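Local atomic coordinates of motility hub protein FimV (Pseudomonas aeruginosa, PDB entry 4MBQ), a protein that serves as an inner membrane hub that activates the adenylate cyclase CyaB and is needed for type IV pilus assembly, twitching motility and cAMP-dependent virulence gene expression. Residues L22-A27 / R38-E43. Sequence-based numbering, arbitrary orientation.
Sequences LDLARA and RDILDE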
loop_
_atom_site.group_PDB
_atom_site.type_symbol
_atom_site.label_atom_id
_atom_site.label_comp_id
_atom_site.label_asym_id
_atom_site.label_seq_id
_atom_site.Cartn_x
_atom_site.Cartn_y
_atom_site.Cartn_z
ATOM N N LEU B 22 4.727 -5.861 -6.000
ATOM C CA LEU B 22 5.973 -5.948 -5.247
ATOM C C LEU B 22 6.023 -4.880 -4.158
ATOM O O LEU B 22 6.449 -5.143 -3.033
ATOM C CB LEU B 22 7.181 -5.816 -6.177
ATOM C CG LEU B 22 7.606 -7.096 -6.900
ATOM C CD1 LEU B 22 8.716 -6.814 -7.903
ATOM C CD2 LEU B 22 8.052 -8.132 -5.884
ATOM N N ASP B 23 5.582 -3.674 -4.494
ATOM C CA ASP B 23 5.536 -2.596 -3.512
ATOM C C ASP B 23 4.458 -2.845 -2.462
ATOM O O ASP B 23 4.641 -2.519 -1.291
ATOM C CB ASP B 23 5.350 -1.240 -4.194
ATOM C CG ASP B 23 6.655 -0.677 -4.723
ATOM O OD1 ASP B 23 7.652 -0.660 -3.969
ATOM O OD2 ASP B 23 6.692 -0.260 -5.897
ATOM N N LEU B 24 3.345 -3.443 -2.880
ATOM C CA LEU B 24 2.292 -3.829 -1.944
ATOM C C LEU B 24 2.795 -4.887 -0.970
ATOM O O LEU B 24 2.466 -4.859 0.215
ATOM C CB LEU B 24 1.058 -4.351 -2.685
ATOM C CG LEU B 24 0.141 -3.318 -3.336
ATOM C CD1 LEU B 24 -1.165 -3.969 -3.764
ATOM C CD2 LEU B 24 -0.114 -2.157 -2.392
ATOM N N ALA B 25 3.593 -5.823 -1.477
ATOM C CA ALA B 25 4.164 -6.865 -0.636
ATOM C C ALA B 25 5.100 -6.259 0.401
ATOM O O ALA B 25 5.088 -6.660 1.565
ATOM C CB ALA B 25 4.895 -7.897 -1.482
ATOM N N ARG B 26 5.910 -5.297 -0.031
ATOM C CA ARG B 26 6.795 -4.573 0.875
ATOM C C ARG B 26 5.988 -3.853 1.949
ATOM O O ARG B 26 6.422 -3.742 3.096
ATOM C CB ARG B 26 7.665 -3.571 0.106
ATOM C CG ARG B 26 8.638 -4.213 -0.880
ATOM C CD ARG B 26 9.467 -3.171 -1.626
ATOM N NE ARG B 26 10.332 -3.789 -2.628
ATOM C CZ ARG B 26 10.183 -3.651 -3.943
ATOM N NH1 ARG B 26 9.207 -2.897 -4.430
ATOM N NH2 ARG B 26 11.020 -4.261 -4.774
ATOM N N ALA B 27 4.809 -3.370 1.571
ATOM C CA ALA B 27 3.921 -2.693 2.510
ATOM C C ALA B 27 3.407 -3.663 3.571
ATOM O O ALA B 27 3.350 -3.323 4.755
ATOM C CB ALA B 27 2.764 -2.047 1.771
ATOM N N ARG B 38 3.044 -12.933 1.435
ATOM C CA ARG B 38 3.275 -14.177 0.704
ATOM C C ARG B 38 2.240 -14.411 -0.396
ATOM O O ARG B 38 2.587 -14.826 -1.504
ATOM C CB ARG B 38 3.303 -15.369 1.663
ATOM C CG ARG B 38 4.479 -15.353 2.627
ATOM C CD ARG B 38 4.508 -16.600 3.487
ATOM N NE ARG B 38 5.627 -16.586 4.423
ATOM C CZ ARG B 38 5.510 -16.334 5.723
ATOM N NH1 ARG B 38 4.317 -16.086 6.246
ATOM N NH2 ARG B 38 6.584 -16.341 6.500
ATOM N N ASP B 39 0.974 -14.147 -0.087
ATOM C CA ASP B 39 -0.100 -14.298 -1.066
ATOM C C ASP B 39 0.125 -13.391 -2.274
ATOM O O ASP B 39 -0.077 -13.801 -3.417
ATOM C CB ASP B 39 -1.459 -13.999 -0.429
ATOM C CG ASP B 39 -1.798 -14.953 0.700
ATOM O OD1 ASP B 39 -1.079 -15.961 0.864
ATOM O OD2 ASP B 39 -2.790 -14.701 1.417
ATOM N N ILE B 40 0.553 -12.161 -2.012
ATOM C CA ILE B 40 0.828 -11.198 -3.072
ATOM C C ILE B 40 2.058 -11.590 -3.883
ATOM O O ILE B 40 2.063 -11.486 -5.111
ATOM C CB ILE B 40 1.032 -9.782 -2.504
ATOM C CG1 ILE B 40 -0.275 -9.252 -1.920
ATOM C CG2 ILE B 40 1.533 -8.836 -3.579
ATOM C CD1 ILE B 40 -0.228 -7.777 -1.593
ATOM N N LEU B 41 3.101 -12.038 -3.191
ATOM C CA LEU B 41 4.341 -12.442 -3.848
ATOM C C LEU B 41 4.157 -13.679 -4.724
ATOM O O LEU B 41 4.865 -13.852 -5.717
ATOM C CB LEU B 41 5.448 -12.671 -2.816
ATOM C CG LEU B 41 5.981 -11.392 -2.162
ATOM C CD1 LEU B 41 6.892 -11.709 -0.985
ATOM C CD2 LEU B 41 6.705 -10.537 -3.189
ATOM N N ASP B 42 3.206 -14.536 -4.356
ATOM C CA ASP B 42 2.886 -15.713 -5.161
ATOM C C ASP B 42 2.418 -15.269 -6.541
ATOM O O ASP B 42 2.697 -15.921 -7.545
ATOM C CB ASP B 42 1.801 -16.554 -4.481
ATOM C CG ASP B 42 1.496 -17.838 -5.233
ATOM O OD1 ASP B 42 2.428 -18.418 -5.830
ATOM O OD2 ASP B 42 0.325 -18.270 -5.225
ATOM N N GLU B 43 1.718 -14.140 -6.578
ATOM C CA GLU B 43 1.212 -13.590 -7.828
ATOM C C GLU B 43 2.340 -12.967 -8.650
ATOM O O GLU B 43 2.359 -13.078 -9.875
ATOM C CB GLU B 43 0.109 -12.571 -7.544
ATOM C CG GLU B 43 -1.026 -13.139 -6.702
ATOM C CD GLU B 43 -2.125 -12.132 -6.426
ATOM O OE1 GLU B 43 -1.960 -10.949 -6.792
ATOM O OE2 GLU B 43 -3.157 -12.528 -5.844
#
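Leu22, Leu24 and Ala25 pack against Ile40 and Leu41 in a buried, wholly apolar contact between the two antiparallel helices of a tetratricopeptide repeat (TPR) hairpin. Helix 15-30 and helix 34-47 form the hairpin, and helix 50-62 follows it. The repeat belongs to the cytoplasmic part of FimV, whose TPR motifs take part in protein-protein interactions. The two short segments run at 164° to each other, and their axes come within 8.8 Å. Ala25, with only a methyl for a side chain, sits where the two backbones come nearest: its CA lies 6.0 Å from the CA of Ile40, and its methyl points at the partner helix. Ile40 and Leu41 receive this methyl between them. Ala25 CB is 3.6 Å from Leu41 CD2 and also touches Leu41 CG, while Ile40 CG2 lies at 4.1 Å from Ala25 CB. The two branches of Ile40 divide the work. CG2, anti to the backbone N, meets Ala25. CG1 stands beside that N (chi1 -67°) and leads to CD1, which reaches Leu24 CB at 3.8 Å. No hydrogen bond joins the segments.

Helix 50-62 packs alongside, Leu59 and Leu60 touching Leu41, and Gln52 and Glu55 touching Leu22. Arg26 pairs with Asp23 on its own helix and with Glu55 on helix 50-62. In the assembly, Leu24 also packs on Leu24 of the second subunit and Met31 of the third subunit, so the hairpin core adjoins the subunit interface. The CB of Leu22 points away from segment 38-43, but the end of the side chain comes nearer. There its side chain crosses that of Leu41 at about a right angle, with Leu22 CD2 3.9 Å from Leu41 CD2.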